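Local coordinates for inactive dihydroorotase-like domain (Chaetomium thermophilum, PDB 5NNL), which belongs to the dihydroorotase-like family as an inactive member built round a barrel of alternating strands and helices, its own role not established, at residues A[18-23]-A[51-56]; A[24-29]-A[233-238]; A[29-34]-A[70-75]; A[44-49]-A[75-80]; A[97-102]-A[129-134]. All coordinates share one frame; numbering follows the deposited sequence.

Contact 1. Residues A[18-23]-A[51-56]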
# COMPACT_ATOMS: atom_id res chain seq x y z
N GLY A 18 -10.53 -7.44 8.66
CA GLY A 18 -11.21 -7.21 9.92
C GLY A 18 -10.60 -6.08 10.73
O GLY A 18 -10.51 -6.16 11.96
N LEU A 19 -10.18 -5.02 10.04
CA LEU A 19 -9.54 -3.89 10.72
C LEU A 19 -10.45 -3.31 11.80
O LEU A 19 -10.00 -3.03 12.92
CB LEU A 19 -9.17 -2.81 9.71
CG LEU A 19 -8.53 -1.54 10.28
CD1 LEU A 19 -7.20 -1.86 10.94
CD2 LEU A 19 -8.36 -0.50 9.19
N VAL A 20 -11.73 -3.12 11.48
CA VAL A 20 -12.68 -2.49 12.39
C VAL A 20 -13.63 -3.52 13.00
O VAL A 20 -14.68 -3.15 13.53
CB VAL A 20 -13.45 -1.35 11.70
CG1 VAL A 20 -12.52 -0.18 11.43
CG2 VAL A 20 -14.09 -1.84 10.40
N THR A 21 -13.28 -4.80 12.93
CA THR A 21 -14.02 -5.83 13.64
C THR A 21 -13.51 -5.94 15.07
O THR A 21 -12.30 -5.88 15.32
CB THR A 21 -13.89 -7.18 12.94
OG1 THR A 21 -14.41 -7.09 11.61
CG2 THR A 21 -14.64 -8.27 13.70
N ARG A 22 -14.44 -6.09 16.01
CA ARG A 22 -14.08 -6.22 17.41
C ARG A 22 -13.26 -7.49 17.63
O ARG A 22 -13.65 -8.58 17.20
CB ARG A 22 -15.34 -6.26 18.27
CG ARG A 22 -15.11 -6.35 19.77
CD ARG A 22 -16.36 -6.86 20.48
NE ARG A 22 -16.58 -8.28 20.21
CZ ARG A 22 -16.51 -9.27 21.11
NH1 ARG A 22 -16.23 -9.02 22.38
NH2 ARG A 22 -16.73 -10.52 20.73
N ASP A 23 -12.12 -7.34 18.30
CA ASP A 23 -11.28 -8.48 18.69
C ASP A 23 -10.88 -9.32 17.49
O ASP A 23 -10.93 -10.55 17.51
CB ASP A 23 -12.00 -9.35 19.73
CG ASP A 23 -12.23 -8.61 21.02
OD1 ASP A 23 -11.31 -7.88 21.45
OD2 ASP A 23 -13.32 -8.75 21.61
N GLY A 51 -16.27 -2.38 6.31
CA GLY A 51 -16.22 -1.25 7.22
C GLY A 51 -15.07 -0.34 6.87
O GLY A 51 -14.40 -0.53 5.85
N SER A 52 -14.84 0.64 7.73
CA SER A 52 -13.76 1.59 7.49
C SER A 52 -13.51 2.39 8.76
O SER A 52 -14.38 2.52 9.62
CB SER A 52 -14.10 2.54 6.34
OG SER A 52 -15.19 3.38 6.69
N ILE A 53 -12.29 2.93 8.86
CA ILE A 53 -11.98 3.95 9.86
C ILE A 53 -12.53 5.27 9.32
O ILE A 53 -11.93 5.91 8.47
CB ILE A 53 -10.48 4.03 10.15
CG1 ILE A 53 -10.00 2.70 10.75
CG2 ILE A 53 -10.18 5.20 11.10
CD1 ILE A 53 -8.51 2.66 11.07
N SER A 54 -13.70 5.67 9.83
CA SER A 54 -14.40 6.86 9.37
C SER A 54 -14.79 7.83 10.48
O SER A 54 -15.26 8.93 10.17
CB SER A 54 -15.67 6.46 8.60
OG SER A 54 -16.43 5.50 9.32
N ASP A 55 -14.63 7.46 11.75
CA ASP A 55 -15.00 8.33 12.86
C ASP A 55 -14.13 7.98 14.06
O ASP A 55 -13.20 7.17 13.97
CB ASP A 55 -16.49 8.19 13.15
CG ASP A 55 -16.92 6.74 13.24
OD1 ASP A 55 -16.16 5.94 13.82
OD2 ASP A 55 -18.02 6.41 12.74
N VAL A 56 -14.44 8.60 15.21
CA VAL A 56 -13.67 8.35 16.42
C VAL A 56 -13.87 6.92 16.90
O VAL A 56 -12.91 6.23 17.27
CB VAL A 56 -14.05 9.37 17.51
CG1 VAL A 56 -13.38 9.03 18.83
CG2 VAL A 56 -13.66 10.77 17.07
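Leu19 and Val20 meet Gly51, Ser52 and Ile53 in a small apolar loop-to-loop contact of the dihydroorotase-like beta/alpha barrel, with no hydrogen bond between the two segments. Residues 18-23 precede helix 26-37 and residues 51-56 lead into helix 56-64, so the contact joins two loops that each carry the chain from a strand to a helix. The first loop bends in a type I turn from Gly18 to Thr21, closed by a weak backbone bond, and both Leu19 and Val20, its central residues, point toward the second loop. Leu19 holds CG anti to its backbone N (chi1 178°), and its side chain crosses that of Ile53 at about a right angle, with Leu19 CD2 3.7 Å from Ile53 CD1. The two branches of Val20 divide the work. CG1 rests 3.9 Å from Ile53 CG1, while CG2 faces the backbone where Gly51 passes into Ser52; Gly51 has no side chain to stand between them. Leu19 and Ile53 both also pack on Ala62 of helix 56-64, which extends the apolar patch. Asn65, just past the end of that helix, donates through ND2 to Leu19 O and Thr21 O, and the N-cap residue Asp55 accepts from Ser58 N, near the helix start, through OD1. Val20 CG2 lies 3.9 Å from Gly51 CA and 3.7 Å from Ser52 N.

Contact 2. Residues A[24-29]-A[233-238]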
# COMPACT_ATOMS: atom_id res chain seq x y z
N SER A 24 -10.45 -8.65 16.42
CA SER A 24 -10.04 -9.34 15.21
C SER A 24 -8.53 -9.53 15.19
O SER A 24 -7.78 -8.59 15.48
CB SER A 24 -10.49 -8.58 13.97
OG SER A 24 -10.23 -9.36 12.81
N GLU A 25 -8.10 -10.74 14.85
CA GLU A 25 -6.68 -11.04 14.73
C GLU A 25 -6.08 -10.55 13.41
O GLU A 25 -4.87 -10.65 13.23
CB GLU A 25 -6.46 -12.55 14.86
CG GLU A 25 -5.37 -12.95 15.85
CD GLU A 25 -5.59 -14.35 16.41
OE1 GLU A 25 -6.75 -14.82 16.41
OE2 GLU A 25 -4.60 -14.99 16.83
N ASP A 26 -6.91 -10.01 12.51
CA ASP A 26 -6.46 -9.67 11.16
C ASP A 26 -5.25 -8.75 11.18
O ASP A 26 -4.24 -9.02 10.51
CB ASP A 26 -7.61 -9.03 10.38
CG ASP A 26 -8.66 -10.04 9.94
OD1 ASP A 26 -8.58 -11.21 10.36
OD2 ASP A 26 -9.57 -9.65 9.18
N LEU A 27 -5.33 -7.63 11.91
CA LEU A 27 -4.23 -6.68 11.91
C LEU A 27 -2.93 -7.35 12.33
O LEU A 27 -1.90 -7.22 11.66
CB LEU A 27 -4.55 -5.49 12.82
CG LEU A 27 -3.43 -4.44 12.95
CD1 LEU A 27 -2.96 -3.95 11.58
CD2 LEU A 27 -3.90 -3.27 13.79
N GLN A 28 -2.95 -8.07 13.46
CA GLN A 28 -1.75 -8.78 13.90
C GLN A 28 -1.20 -9.68 12.80
O GLN A 28 -0.01 -9.61 12.47
CB GLN A 28 -2.06 -9.62 15.15
CG GLN A 28 -0.97 -10.67 15.45
CD GLN A 28 -1.17 -11.36 16.79
OE1 GLN A 28 -1.52 -12.53 16.84
NE2 GLN A 28 -0.91 -10.64 17.87
N ARG A 29 -2.05 -10.54 12.24
CA ARG A 29 -1.57 -11.51 11.26
C ARG A 29 -0.99 -10.81 10.04
O ARG A 29 -0.01 -11.29 9.45
CB ARG A 29 -2.69 -12.46 10.85
CG ARG A 29 -2.28 -13.43 9.77
CD ARG A 29 -2.96 -14.78 9.92
NE ARG A 29 -2.89 -15.55 8.68
CZ ARG A 29 -3.65 -16.61 8.42
NH1 ARG A 29 -4.55 -17.03 9.29
NH2 ARG A 29 -3.51 -17.26 7.27
N ALA A 233 -10.91 -16.30 1.82
CA ALA A 233 -10.69 -14.93 2.28
C ALA A 233 -9.46 -14.91 3.18
O ALA A 233 -9.55 -14.56 4.36
CB ALA A 233 -11.91 -14.40 3.03
N ASP A 234 -8.30 -15.30 2.64
CA ASP A 234 -7.09 -15.32 3.44
C ASP A 234 -6.55 -13.90 3.57
O ASP A 234 -6.47 -13.15 2.59
CB ASP A 234 -6.03 -16.24 2.84
CG ASP A 234 -5.19 -16.93 3.90
OD1 ASP A 234 -5.67 -17.08 5.05
OD2 ASP A 234 -4.03 -17.32 3.61
N VAL A 235 -6.19 -13.54 4.80
CA VAL A 235 -5.86 -12.16 5.15
C VAL A 235 -4.50 -11.72 4.63
O VAL A 235 -4.20 -10.51 4.65
CB VAL A 235 -5.98 -12.04 6.69
CG1 VAL A 235 -4.84 -11.26 7.31
CG2 VAL A 235 -7.31 -11.41 7.04
N THR A 236 -3.67 -12.64 4.14
CA THR A 236 -2.30 -12.33 3.75
C THR A 236 -2.07 -12.43 2.24
O THR A 236 -0.92 -12.50 1.80
CB THR A 236 -1.33 -13.27 4.48
OG1 THR A 236 -1.53 -14.61 4.02
CG2 THR A 236 -1.56 -13.22 5.99
N VAL A 237 -3.13 -12.45 1.44
CA VAL A 237 -2.98 -12.56 -0.01
C VAL A 237 -2.11 -11.43 -0.52
O VAL A 237 -2.30 -10.26 -0.17
CB VAL A 237 -4.34 -12.57 -0.71
CG1 VAL A 237 -5.02 -13.92 -0.56
CG2 VAL A 237 -5.24 -11.44 -0.20
N GLY A 238 -1.14 -11.78 -1.38
CA GLY A 238 -0.36 -10.81 -2.11
C GLY A 238 0.83 -10.23 -1.37
O GLY A 238 1.59 -9.46 -1.98
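Arg29 and Asp234 approach with their side chains at about a right angle, and their guanidinium and carboxylate planes stand 81° apart. With the flat groups turned so strongly against each other, the link is a one-atom salt bridge, Arg29 NH2 to Asp234 OD1 at 3.1 Å, rather than a paired arrangement of two nitrogens on two oxygens. Arg29 points toward the loop, with CG anti to its backbone N (chi1 176°), and bends at chi2. It is modelled in two conformers, and the bridge is described for one of them.

Beneath the charged ends runs an apolar layer. Thr236 also crosses Arg29 at about a right angle, and its methyl CG2 lies 3.8 Å from Arg29 NE and 3.9 Å from Arg29 CG. Val235 lies obliquely to the side chains of both Asp26 and Arg29: CG1 is 4.2 Å from Arg29 CG, and CG2 presses against the carboxylate of Asp26, 3.5 Å from Asp26 CG and about equally far from its two oxygens. The methyl covers part of the carboxylate, whose OD2 takes a weak bond from Gly18 N. In the turn that leads into the helix, Ser24 OG accepts a weak capping bond from Asp26 N.

Val235 and Thr236 continue onto Val30 and Ala33 farther along helix 26-37, and Asp234 and Thr236 also touch Val297. A type I turn from Asp234 to Val237 brings these residues forward together. The result is a surface contact of the beta/alpha barrel, in which the loop between helices 221-228 and 242-251 lies against the first turns of helix 26-37.

Contact 3. Residues A[29-34]-A[70-75]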
# COMPACT_ATOMS: atom_id res chain seq x y z
N ARG A 29 -2.05 -10.54 12.24
CA ARG A 29 -1.57 -11.51 11.26
C ARG A 29 -0.99 -10.81 10.04
O ARG A 29 -0.01 -11.29 9.45
CB ARG A 29 -2.69 -12.46 10.85
CG ARG A 29 -2.28 -13.43 9.77
CD ARG A 29 -2.96 -14.78 9.92
NE ARG A 29 -2.89 -15.55 8.68
CZ ARG A 29 -3.65 -16.61 8.42
NH1 ARG A 29 -4.55 -17.03 9.29
NH2 ARG A 29 -3.51 -17.26 7.27
N VAL A 30 -1.57 -9.68 9.63
CA VAL A 30 -1.02 -8.94 8.50
C VAL A 30 0.39 -8.45 8.82
O VAL A 30 1.28 -8.46 7.96
CB VAL A 30 -1.95 -7.78 8.11
CG1 VAL A 30 -1.27 -6.83 7.11
CG2 VAL A 30 -3.22 -8.33 7.50
N THR A 31 0.62 -8.01 10.06
CA THR A 31 1.96 -7.59 10.45
C THR A 31 2.93 -8.76 10.48
O THR A 31 4.13 -8.57 10.28
CB THR A 31 1.94 -6.87 11.80
OG1 THR A 31 1.52 -7.78 12.83
CG2 THR A 31 1.01 -5.68 11.76
N GLN A 32 2.43 -9.98 10.74
CA GLN A 32 3.29 -11.16 10.69
C GLN A 32 3.77 -11.41 9.27
O GLN A 32 4.98 -11.51 9.02
CB GLN A 32 2.53 -12.40 11.19
CG GLN A 32 2.10 -12.36 12.65
CD GLN A 32 1.31 -13.60 13.04
OE1 GLN A 32 1.41 -14.65 12.39
NE2 GLN A 32 0.54 -13.50 14.11
N ALA A 33 2.84 -11.55 8.34
CA ALA A 33 3.20 -11.79 6.95
C ALA A 33 4.00 -10.63 6.37
O ALA A 33 4.84 -10.84 5.49
CB ALA A 33 1.94 -12.03 6.11
N SER A 34 3.77 -9.41 6.86
CA SER A 34 4.54 -8.27 6.38
C SER A 34 6.00 -8.38 6.78
O SER A 34 6.89 -8.30 5.92
CB SER A 34 3.93 -6.97 6.92
OG SER A 34 2.69 -6.69 6.30
N VAL A 70 1.90 -6.38 17.70
CA VAL A 70 2.15 -6.44 16.27
C VAL A 70 3.62 -6.75 16.04
O VAL A 70 4.47 -6.56 16.92
CB VAL A 70 1.75 -5.14 15.54
CG1 VAL A 70 0.25 -5.05 15.40
CG2 VAL A 70 2.30 -3.92 16.27
N TYR A 71 3.92 -7.24 14.84
CA TYR A 71 5.25 -7.73 14.51
C TYR A 71 5.98 -6.84 13.52
O TYR A 71 7.10 -7.18 13.11
CB TYR A 71 5.14 -9.16 13.97
CG TYR A 71 4.64 -10.11 15.03
CD1 TYR A 71 5.49 -10.60 16.01
CD2 TYR A 71 3.30 -10.49 15.07
CE1 TYR A 71 5.03 -11.46 16.99
CE2 TYR A 71 2.83 -11.35 16.04
CZ TYR A 71 3.71 -11.83 17.00
OH TYR A 71 3.26 -12.69 17.98
N CYS A 72 5.38 -5.73 13.11
CA CYS A 72 6.08 -4.65 12.43
C CYS A 72 5.49 -3.34 12.93
O CYS A 72 4.46 -3.33 13.62
CB CYS A 72 5.97 -4.78 10.90
SG CYS A 72 4.31 -4.59 10.23
N ASP A 73 6.15 -2.23 12.61
CA ASP A 73 5.58 -0.93 12.93
C ASP A 73 4.51 -0.57 11.91
O ASP A 73 4.48 -1.08 10.79
CB ASP A 73 6.67 0.14 12.96
CG ASP A 73 7.68 -0.09 14.07
OD1 ASP A 73 7.36 -0.83 15.02
OD2 ASP A 73 8.80 0.46 13.99
N PHE A 74 3.61 0.33 12.31
CA PHE A 74 2.49 0.65 11.44
C PHE A 74 1.94 2.03 11.76
O PHE A 74 2.17 2.58 12.84
CB PHE A 74 1.38 -0.41 11.55
CG PHE A 74 0.60 -0.34 12.83
CD1 PHE A 74 1.05 -0.98 13.97
CD2 PHE A 74 -0.60 0.35 12.88
CE1 PHE A 74 0.33 -0.93 15.15
CE2 PHE A 74 -1.33 0.41 14.06
CZ PHE A 74 -0.86 -0.23 15.19
N ASN A 75 1.23 2.58 10.78
CA ASN A 75 0.46 3.80 10.92
C ASN A 75 -0.98 3.49 10.56
O ASN A 75 -1.24 2.72 9.63
CB ASN A 75 1.00 4.90 9.99
CG ASN A 75 1.69 6.02 10.75
OD1 ASN A 75 1.22 6.48 11.79
ND2 ASN A 75 2.82 6.47 10.21
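Thr31 makes the hydrogen bond of this contact: Tyr71 N donates to Thr31 OG1 over 3.2 Å, nearly straight at 167°. The same hydroxyl also bonds to Gln28 O one turn back, so it both gives and receives while buried. Within the helix, Ser34 OG reaches Val30 O at 2.8 Å from above the carbonyl plane, and Ser34 N bonds to that oxygen from the opposite face.

Apolar and sulphur contacts surround these bonds. Thr31 CG2 lies 3.8 Å from Val70 CG1, the two side chains crossing at about a right angle. Cys72 SG lies against CB and the same methyl, 3.6 Å from Thr31 CB, and more loosely beside Ser34 CB; its residue also packs on Ile42 of strand 39-44.

The aromatic contact is farther out. Gln32 and Tyr71 run side by side and point the same way, Gln32 CG coming to 3.3 Å from Tyr71 CD2, with the amide plane 87° from the ring. Phe326 makes an edge-to-face pair with this tyrosine.

Helix 26-37 is thereby laid against the entry to strand 73-79, as outer helices pack on the strands of a beta/alpha barrel.

Contact 4. Residues A[44-49]-A[75-80]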
# COMPACT_ATOMS: atom_id res chain seq x y z
N ILE A 44 -1.77 1.11 7.17
CA ILE A 44 -2.98 0.30 7.14
C ILE A 44 -4.04 1.04 6.35
O ILE A 44 -4.35 2.20 6.64
CB ILE A 44 -3.46 -0.02 8.56
CG1 ILE A 44 -2.32 -0.60 9.41
CG2 ILE A 44 -4.63 -0.98 8.53
CD1 ILE A 44 -1.68 -1.85 8.84
N MET A 45 -4.60 0.37 5.34
CA MET A 45 -5.64 0.98 4.53
C MET A 45 -6.89 1.20 5.38
O MET A 45 -7.43 0.23 5.94
CB MET A 45 -5.97 0.08 3.34
CG MET A 45 -4.79 -0.15 2.40
SD MET A 45 -5.19 -1.20 1.00
CE MET A 45 -6.33 -0.15 0.10
N PRO A 46 -7.38 2.44 5.51
CA PRO A 46 -8.53 2.67 6.40
C PRO A 46 -9.81 1.99 5.95
O PRO A 46 -10.72 1.83 6.77
CB PRO A 46 -8.67 4.20 6.39
CG PRO A 46 -8.01 4.66 5.12
CD PRO A 46 -6.92 3.66 4.84
N VAL A 47 -9.92 1.59 4.69
CA VAL A 47 -11.11 0.91 4.18
C VAL A 47 -10.84 -0.59 4.21
O VAL A 47 -9.89 -1.07 3.58
CB VAL A 47 -11.46 1.39 2.76
CG1 VAL A 47 -12.59 0.56 2.15
CG2 VAL A 47 -11.83 2.88 2.77
N SER A 48 -11.68 -1.32 4.93
CA SER A 48 -11.52 -2.76 5.10
C SER A 48 -12.68 -3.49 4.41
O SER A 48 -13.35 -2.93 3.53
CB SER A 48 -11.40 -3.06 6.60
OG SER A 48 -12.46 -2.49 7.34
N LYS A 49 -12.90 -4.76 4.78
CA LYS A 49 -13.84 -5.61 4.06
C LYS A 49 -15.24 -5.00 4.03
O LYS A 49 -15.76 -4.65 2.97
CB LYS A 49 -13.86 -7.00 4.69
CG LYS A 49 -15.00 -7.91 4.20
CD LYS A 49 -14.48 -9.28 3.79
CE LYS A 49 -15.58 -10.35 3.78
NZ LYS A 49 -16.14 -10.58 2.41
N ASN A 75 1.23 2.58 10.78
CA ASN A 75 0.46 3.80 10.92
C ASN A 75 -0.98 3.49 10.56
O ASN A 75 -1.24 2.72 9.63
CB ASN A 75 1.00 4.90 9.99
CG ASN A 75 1.69 6.02 10.75
OD1 ASN A 75 1.22 6.48 11.79
ND2 ASN A 75 2.82 6.47 10.21
N LEU A 76 -1.92 4.07 11.30
CA LEU A 76 -3.31 4.03 10.88
C LEU A 76 -3.61 5.21 9.96
O LEU A 76 -2.80 6.13 9.79
CB LEU A 76 -4.24 4.04 12.09
CG LEU A 76 -4.30 2.75 12.92
CD1 LEU A 76 -5.19 2.95 14.15
CD2 LEU A 76 -4.82 1.58 12.10
N SER A 77 -4.79 5.16 9.36
CA SER A 77 -5.25 6.22 8.47
C SER A 77 -6.76 6.32 8.65
O SER A 77 -7.37 5.48 9.32
CB SER A 77 -4.86 5.93 7.02
OG SER A 77 -5.18 7.02 6.16
N ILE A 78 -7.35 7.35 8.06
CA ILE A 78 -8.77 7.61 8.23
C ILE A 78 -9.39 8.00 6.89
O ILE A 78 -8.78 8.71 6.10
CB ILE A 78 -9.02 8.70 9.29
CG1 ILE A 78 -10.52 8.86 9.54
CG2 ILE A 78 -8.38 10.03 8.87
CD1 ILE A 78 -10.84 9.27 10.97
N THR A 79 -10.62 7.53 6.67
CA THR A 79 -11.34 7.75 5.42
C THR A 79 -12.19 9.01 5.49
O THR A 79 -12.87 9.27 6.49
CB THR A 79 -12.25 6.56 5.12
OG1 THR A 79 -11.57 5.34 5.43
CG2 THR A 79 -12.68 6.55 3.67
N ALA A 80 -12.17 9.77 4.40
CA ALA A 80 -13.03 10.93 4.28
C ALA A 80 -14.42 10.52 3.83
O ALA A 80 -14.60 9.55 3.08
CB ALA A 80 -12.43 11.94 3.30
O HOH W 1 -5.99 2.62 8.75
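The ring of Pro46 lies against Ser77 and Thr79: CD is 3.8 Å from Ser77 CB, and CB is 3.3 Å from Thr79 OG1 and 3.5 Å from Ser77 O. Phe99, from strand 98-100, packs on the same proline. The flat amide of Asn75 leads away, its OD1 bonded to Ser337 OG. The contact belongs to the strand layer of the dihydroorotase-like beta/alpha barrel, where the end of strand 39-44 and the loop after it run beside strand 73-79, residues 44-47 and 75-79 differing by 14° in direction.

The two segments start as parallel neighbours. Ile44 N donates to Asn75 O at 3.0 Å, an almost linear bond of 173° that meets the carbonyl nearly head-on. Beyond it the pairing opens, and a water takes the next place, donating to Ile44 O and accepting from Ser77 N. It bridges the backbones just before Pro46, whose nitrogen carries no proton to give. Leu76 CD2 reaches Ile44 CB, and the leucine continues onto Leu59 and Ala62 of helix 56-64.

The serine and threonine hydroxyls have partners beyond the two segments. Ser77 OG is bonded to Ser97 OG, and Thr79 OG1 to Ile53 O. With OG1 beside its own backbone N (chi1 -41°), Thr79 has its methyl anti to that nitrogen, and here Val47 crosses it at about a right angle, the methyls Val47 CG2 and Thr79 CG2 3.9 Å apart.

Contact 5. Residues A[97-102]-A[129-134]; sequences SLFIPF and ITDART
Ile129 is clasped by Leu98 and Ile100 in a parallel strand pair of the beta/alpha barrel, the two strands of a beta-alpha-beta unit joined through helix 111-121. Ile129 N donates to Leu98 O at 2.7 Å, and Ile129 O accepts from Ile100 N at 2.8 Å. The ladder then passes to a side chain: Thr130, with OG1 anti to its backbone N (chi1 177°), donates that hydroxyl to Ile100 O at 2.8 Å. Thr130 OG1 also accepts from Ala132 N at 2.9 Å, an ST turn that bends the chain as the strand ends.

Two rings form the next shell. Phe99 places CD1 4.0 Å from Ile129 CG2, and its CZ meets Asp131 OD2 at the ring edge. Phe102 CE2 lies 3.6 Å from Ala132 CB.

Farther out, Phe99 also packs on Thr79, whereas Ile100 and Phe102 share Val115 of helix 111-121, and Ile140 of helix 134-146 lies on Ile100 and Thr130. A water links the two segments, accepting from Phe102 N and donating to Asp131 OD1, each at 2.9 Å.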
# COMPACT_ATOMS: atom_id res chain seq x y z
N SER A 97 -2.26 9.76 7.91
CA SER A 97 -2.68 10.15 6.57
C SER A 97 -4.19 10.20 6.49
O SER A 97 -4.90 9.53 7.25
CB SER A 97 -2.14 9.18 5.52
OG SER A 97 -2.79 7.93 5.66
N LEU A 98 -4.69 10.97 5.52
CA LEU A 98 -6.11 11.04 5.20
C LEU A 98 -6.35 10.40 3.84
O LEU A 98 -5.72 10.77 2.85
CB LEU A 98 -6.60 12.49 5.19
CG LEU A 98 -8.02 12.71 4.66
CD1 LEU A 98 -9.02 11.96 5.52
CD2 LEU A 98 -8.36 14.19 4.61
N PHE A 99 -7.28 9.44 3.80
CA PHE A 99 -7.67 8.78 2.57
C PHE A 99 -8.99 9.36 2.07
O PHE A 99 -9.99 9.36 2.80
CB PHE A 99 -7.79 7.27 2.78
CG PHE A 99 -8.19 6.52 1.54
CD1 PHE A 99 -7.39 6.54 0.41
CD2 PHE A 99 -9.36 5.78 1.51
CE1 PHE A 99 -7.75 5.84 -0.73
CE2 PHE A 99 -9.73 5.08 0.38
CZ PHE A 99 -8.92 5.11 -0.74
N ILE A 100 -8.99 9.83 0.83
CA ILE A 100 -10.17 10.44 0.22
C ILE A 100 -10.59 9.58 -0.97
O ILE A 100 -10.06 9.74 -2.08
CB ILE A 100 -9.91 11.89 -0.22
CG1 ILE A 100 -9.43 12.72 0.97
CG2 ILE A 100 -11.18 12.48 -0.81
CD1 ILE A 100 -9.12 14.16 0.64
N PRO A 101 -11.54 8.67 -0.79
CA PRO A 101 -12.18 8.04 -1.94
C PRO A 101 -13.42 8.82 -2.36
O PRO A 101 -14.08 9.47 -1.55
CB PRO A 101 -12.56 6.66 -1.39
CG PRO A 101 -12.92 6.96 0.06
CD PRO A 101 -12.09 8.17 0.48
N PHE A 102 -13.72 8.77 -3.66
CA PHE A 102 -14.85 9.52 -4.18
C PHE A 102 -16.15 8.74 -4.18
O PHE A 102 -17.22 9.34 -4.38
CB PHE A 102 -14.54 10.01 -5.60
CG PHE A 102 -13.82 11.32 -5.64
CD1 PHE A 102 -14.49 12.47 -6.01
CD2 PHE A 102 -12.49 11.41 -5.30
CE1 PHE A 102 -13.84 13.69 -6.06
CE2 PHE A 102 -11.82 12.62 -5.33
CZ PHE A 102 -12.50 13.76 -5.71
N ILE A 129 -4.07 11.02 0.68
CA ILE A 129 -3.97 9.96 -0.31
C ILE A 129 -5.36 9.72 -0.89
O ILE A 129 -6.36 9.75 -0.17
CB ILE A 129 -3.39 8.67 0.31
CG1 ILE A 129 -3.57 7.47 -0.64
CG2 ILE A 129 -4.04 8.37 1.65
CD1 ILE A 129 -2.84 6.21 -0.18
N THR A 130 -5.42 9.48 -2.20
CA THR A 130 -6.68 9.28 -2.90
C THR A 130 -6.52 8.18 -3.95
O THR A 130 -5.43 7.95 -4.47
CB THR A 130 -7.17 10.56 -3.59
OG1 THR A 130 -8.37 10.28 -4.31
CG2 THR A 130 -6.11 11.11 -4.54
N ASP A 131 -7.63 7.51 -4.25
CA ASP A 131 -7.71 6.58 -5.37
C ASP A 131 -8.57 7.13 -6.50
O ASP A 131 -9.08 6.36 -7.32
CB ASP A 131 -8.24 5.22 -4.90
CG ASP A 131 -9.65 5.30 -4.34
OD1 ASP A 131 -10.17 6.42 -4.18
OD2 ASP A 131 -10.22 4.23 -4.05
N ALA A 132 -8.74 8.45 -6.55
CA ALA A 132 -9.59 9.07 -7.57
C ALA A 132 -9.09 8.75 -8.97
O ALA A 132 -7.89 8.55 -9.19
CB ALA A 132 -9.64 10.59 -7.36
N ARG A 133 -10.02 8.70 -9.92
CA ARG A 133 -9.71 8.47 -11.32
C ARG A 133 -10.31 9.59 -12.16
O ARG A 133 -11.19 10.33 -11.72
CB ARG A 133 -10.27 7.13 -11.84
CG ARG A 133 -10.06 5.94 -10.92
CD ARG A 133 -8.59 5.68 -10.67
NE ARG A 133 -8.41 4.52 -9.80
CZ ARG A 133 -7.36 4.32 -9.01
NH1 ARG A 133 -7.31 3.23 -8.26
NH2 ARG A 133 -6.37 5.20 -8.95
N THR A 134 -9.81 9.69 -13.40
CA THR A 134 -10.31 10.59 -14.42
C THR A 134 -10.73 11.94 -13.85
O THR A 134 -9.90 12.67 -13.31
CB THR A 134 -11.48 9.94 -15.17
OG1 THR A 134 -12.62 9.84 -14.31
CG2 THR A 134 -11.09 8.55 -15.68
O HOH W 2 -12.16 7.67 -5.80

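In the fold
Contacts 3, 4 and 5 are buried and contact 1 partly so, whereas contact 2 lies at the surface and has the salt bridge. Helix 26-37 serves contacts 2 and 3, strand 73-79 contacts 3 and 4. Contacts 4 and 5 meet where strands 73-79 and 98-100 are neighbours, joined by a backbone bond from Ala80 N to Phe99 O, but their chemistry differs: one direct backbone bond and a water in contact 4, a fuller ladder in contact 5. Contact 1 has no hydrogen bond between its segments, yet Ile53 pairs its backbone with Pro46 and Thr79 of contact 4. Contacts 3 and 5, on opposite sides of the chain's centre, have centres about 24 Å apart.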